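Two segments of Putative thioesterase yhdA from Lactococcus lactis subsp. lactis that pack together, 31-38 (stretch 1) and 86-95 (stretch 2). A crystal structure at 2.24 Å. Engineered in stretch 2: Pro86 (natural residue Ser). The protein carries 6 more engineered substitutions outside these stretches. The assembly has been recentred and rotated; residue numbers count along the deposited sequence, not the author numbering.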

# COMPACT_ATOMS: atom_id res chain seq x y z
N SER A 31 -0.69 5.17 21.76
CA SER A 31 0.73 5.12 22.06
C SER A 31 1.09 3.72 22.56
O SER A 31 0.25 3.03 23.14
CB SER A 31 1.06 6.12 23.17
OG SER A 31 1.59 7.32 22.65
N SER A 32 2.35 3.33 22.35
CA SER A 32 2.88 2.08 22.88
C SER A 32 4.38 1.98 22.66
O SER A 32 4.97 2.77 21.92
CB SER A 32 2.20 0.86 22.25
OG SER A 32 2.55 0.72 20.89
N LYS A 33 4.99 1.01 23.33
CA LYS A 33 6.40 0.71 23.15
C LYS A 33 6.53 -0.78 22.90
O LYS A 33 5.68 -1.56 23.33
CB LYS A 33 7.22 1.12 24.38
CG LYS A 33 7.18 2.61 24.70
CD LYS A 33 8.21 3.00 25.73
CE LYS A 33 8.06 4.47 26.14
NZ LYS A 33 6.82 4.70 26.93
N MSE A 34 7.59 -1.16 22.19
CA MSE A 34 7.94 -2.57 22.07
C MSE A 34 9.39 -2.76 22.50
O MSE A 34 10.30 -2.21 21.89
CB MSE A 34 7.73 -3.07 20.64
CG MSE A 34 8.13 -4.53 20.45
SE MSE A 34 7.53 -5.23 18.74
CE MSE A 34 8.84 -4.34 17.58
N ILE A 35 9.58 -3.54 23.55
CA ILE A 35 10.91 -3.80 24.10
C ILE A 35 11.60 -4.93 23.34
O ILE A 35 11.09 -6.05 23.29
CB ILE A 35 10.85 -4.14 25.60
CG1 ILE A 35 9.93 -3.16 26.34
CG2 ILE A 35 12.26 -4.18 26.20
CD1 ILE A 35 9.60 -3.58 27.77
N LEU A 36 12.76 -4.62 22.77
CA LEU A 36 13.44 -5.54 21.84
C LEU A 36 14.40 -6.51 22.51
O LEU A 36 15.12 -6.16 23.46
CB LEU A 36 14.16 -4.75 20.73
CG LEU A 36 13.32 -3.72 19.97
CD1 LEU A 36 14.17 -2.90 19.01
CD2 LEU A 36 12.18 -4.38 19.22
N SER A 37 14.39 -7.74 22.01
CA SER A 37 15.40 -8.76 22.30
C SER A 37 15.77 -9.43 20.98
O SER A 37 15.37 -8.95 19.91
CB SER A 37 14.86 -9.80 23.27
OG SER A 37 13.86 -10.60 22.65
N ASP A 38 16.50 -10.54 21.05
CA ASP A 38 16.88 -11.33 19.87
C ASP A 38 15.66 -11.90 19.15
O ASP A 38 15.72 -12.18 17.95
CB ASP A 38 17.82 -12.48 20.26
CG ASP A 38 17.15 -13.52 21.16
OD1 ASP A 38 17.02 -14.69 20.71
OD2 ASP A 38 16.75 -13.18 22.30
N PRO A 86 17.06 1.92 9.31
CA PRO A 86 17.36 0.69 10.04
C PRO A 86 17.42 0.92 11.55
O PRO A 86 17.93 1.95 12.02
CB PRO A 86 18.73 0.29 9.50
CG PRO A 86 19.37 1.58 9.12
CD PRO A 86 18.25 2.45 8.61
N LYS A 87 16.88 -0.04 12.29
CA LYS A 87 16.94 -0.04 13.74
C LYS A 87 17.74 -1.25 14.21
O LYS A 87 17.35 -2.39 13.95
CB LYS A 87 15.52 -0.04 14.32
CG LYS A 87 15.40 -0.32 15.83
CD LYS A 87 16.15 0.68 16.69
CE LYS A 87 15.89 0.42 18.17
NZ LYS A 87 16.98 0.95 19.04
N LYS A 88 18.85 -0.99 14.89
CA LYS A 88 19.61 -2.06 15.54
C LYS A 88 18.71 -2.69 16.60
O LYS A 88 18.04 -1.99 17.36
CB LYS A 88 20.88 -1.51 16.18
CG LYS A 88 21.92 -2.57 16.49
CD LYS A 88 23.21 -1.97 17.01
CE LYS A 88 24.34 -3.00 17.02
NZ LYS A 88 24.25 -3.94 18.18
N CYS A 89 18.70 -4.02 16.64
CA CYS A 89 17.76 -4.75 17.49
C CYS A 89 18.18 -4.73 18.96
O CYS A 89 18.72 -5.71 19.47
CB CYS A 89 17.58 -6.18 16.97
SG CYS A 89 16.09 -6.98 17.57
N GLU A 90 17.94 -3.59 19.61
CA GLU A 90 18.23 -3.38 21.03
C GLU A 90 17.41 -2.20 21.55
O GLU A 90 16.96 -1.36 20.77
CB GLU A 90 19.73 -3.12 21.25
CG GLU A 90 20.26 -1.88 20.51
CD GLU A 90 21.75 -1.66 20.67
OE1 GLU A 90 22.43 -2.42 21.42
OE2 GLU A 90 22.26 -0.72 20.03
N GLY A 91 17.23 -2.12 22.87
CA GLY A 91 16.43 -1.06 23.47
C GLY A 91 14.96 -1.24 23.17
O GLY A 91 14.40 -2.31 23.41
N PHE A 92 14.33 -0.20 22.62
CA PHE A 92 12.90 -0.22 22.32
C PHE A 92 12.53 0.72 21.17
O PHE A 92 13.28 1.63 20.84
CB PHE A 92 12.07 0.14 23.56
CG PHE A 92 12.23 1.57 24.00
CD1 PHE A 92 13.25 1.95 24.86
CD2 PHE A 92 11.35 2.55 23.54
CE1 PHE A 92 13.40 3.28 25.26
CE2 PHE A 92 11.49 3.88 23.93
CZ PHE A 92 12.51 4.24 24.80
N VAL A 93 11.35 0.47 20.59
CA VAL A 93 10.73 1.38 19.63
C VAL A 93 9.35 1.84 20.13
O VAL A 93 8.71 1.16 20.94
CB VAL A 93 10.55 0.74 18.23
CG1 VAL A 93 11.91 0.48 17.56
CG2 VAL A 93 9.71 -0.54 18.30
N ASN A 94 8.91 3.00 19.65
CA ASN A 94 7.57 3.50 19.89
C ASN A 94 6.68 3.23 18.70
O ASN A 94 7.12 3.32 17.56
CB ASN A 94 7.59 5.00 20.15
CG ASN A 94 8.52 5.39 21.25
OD1 ASN A 94 9.62 5.89 21.00
ND2 ASN A 94 8.10 5.17 22.48
N ALA A 95 5.43 2.87 18.96
CA ALA A 95 4.41 2.82 17.92
C ALA A 95 3.30 3.78 18.33
O ALA A 95 2.70 3.63 19.40
CB ALA A 95 3.88 1.41 17.74

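The strand parts, Ser31 to Ile35 and Phe92 to Ala95, run antiparallel, their N-to-C directions 156° apart and their axes approaching to 4.6 Å, and together the two stretches bury 613 Å² of surface. Stretch 2 begins in a loop. Pro86, an engineered residue, stays clear of the contact. Lys87 sends its side chain along the loop, where NZ donates to the carbonyl O of Glu90 at 2.9 Å; its CE methylene meets Leu36, 3.8 Å from Leu36 CD1. A second bond tightens the loop, from Glu90 N to Lys88 O at 2.8 Å.

Cys89 meets stretch 1 mainly through its sulfur: SG sits 3.1 Å from the carbonyl O of Ser37 and 4.3 Å from Leu36 CB. Glu90 points its CA-to-CB bond away and contributes mainly backbone, its carbonyl O lying 3.6 Å from Leu36 CD1. Leu36 is the most heavily covered residue of the contact, its side chain laid against the turning loop backbone, the CE methylene of Lys87 and Val93. Gly91, at a positive phi of 70° that favours glycine, supplies the acceptor for Leu36 N, whose bond to Gly91 O measures 2.9 Å and is nearly straight at 166°.

From Phe92 on, the residues pair across the strands. Phe92 faces Ile35 in a non-hydrogen-bonded pair, CA to CA 4.5 Å, and its CA approaches Met34 O at 3.3 Å in a CA-H...O contact. Its ring shares a sheet face with Lys33, whose CD lies 3.8 Å from Phe92 CE2, so that an apolar methylene meets the ring obliquely. Val93 and Met34, a selenomethionine, form a hydrogen-bonded pair: Met34 N donates to Val93 O at 2.9 Å and Val93 N to Met34 O at 3.2 Å. Their side chains share the other face, where Met34 CE packs 4.0 Å from Val93 CG2; Val93 CG1 also comes within 4.3 Å of Leu36 CD1.

Asn94 returns to the face of Phe92 and Lys33. It pairs with Lys33 without backbone hydrogen bonds, CA to CA 4.4 Å, and Asn94 ND2 lies 3.5 Å from Lys33 CG, a contact between the amide and a methylene. Asn94 CA also makes a CA-H...O contact with Ser32 O at 3.4 Å. Ala95 closes the stretch: its N donates to Ser32 O at 3.0 Å, and its O accepts from Ser32 OG at 3.3 Å. The small Ala95 side chain lies beside the serine, CB 3.5 Å from Ser32 OG.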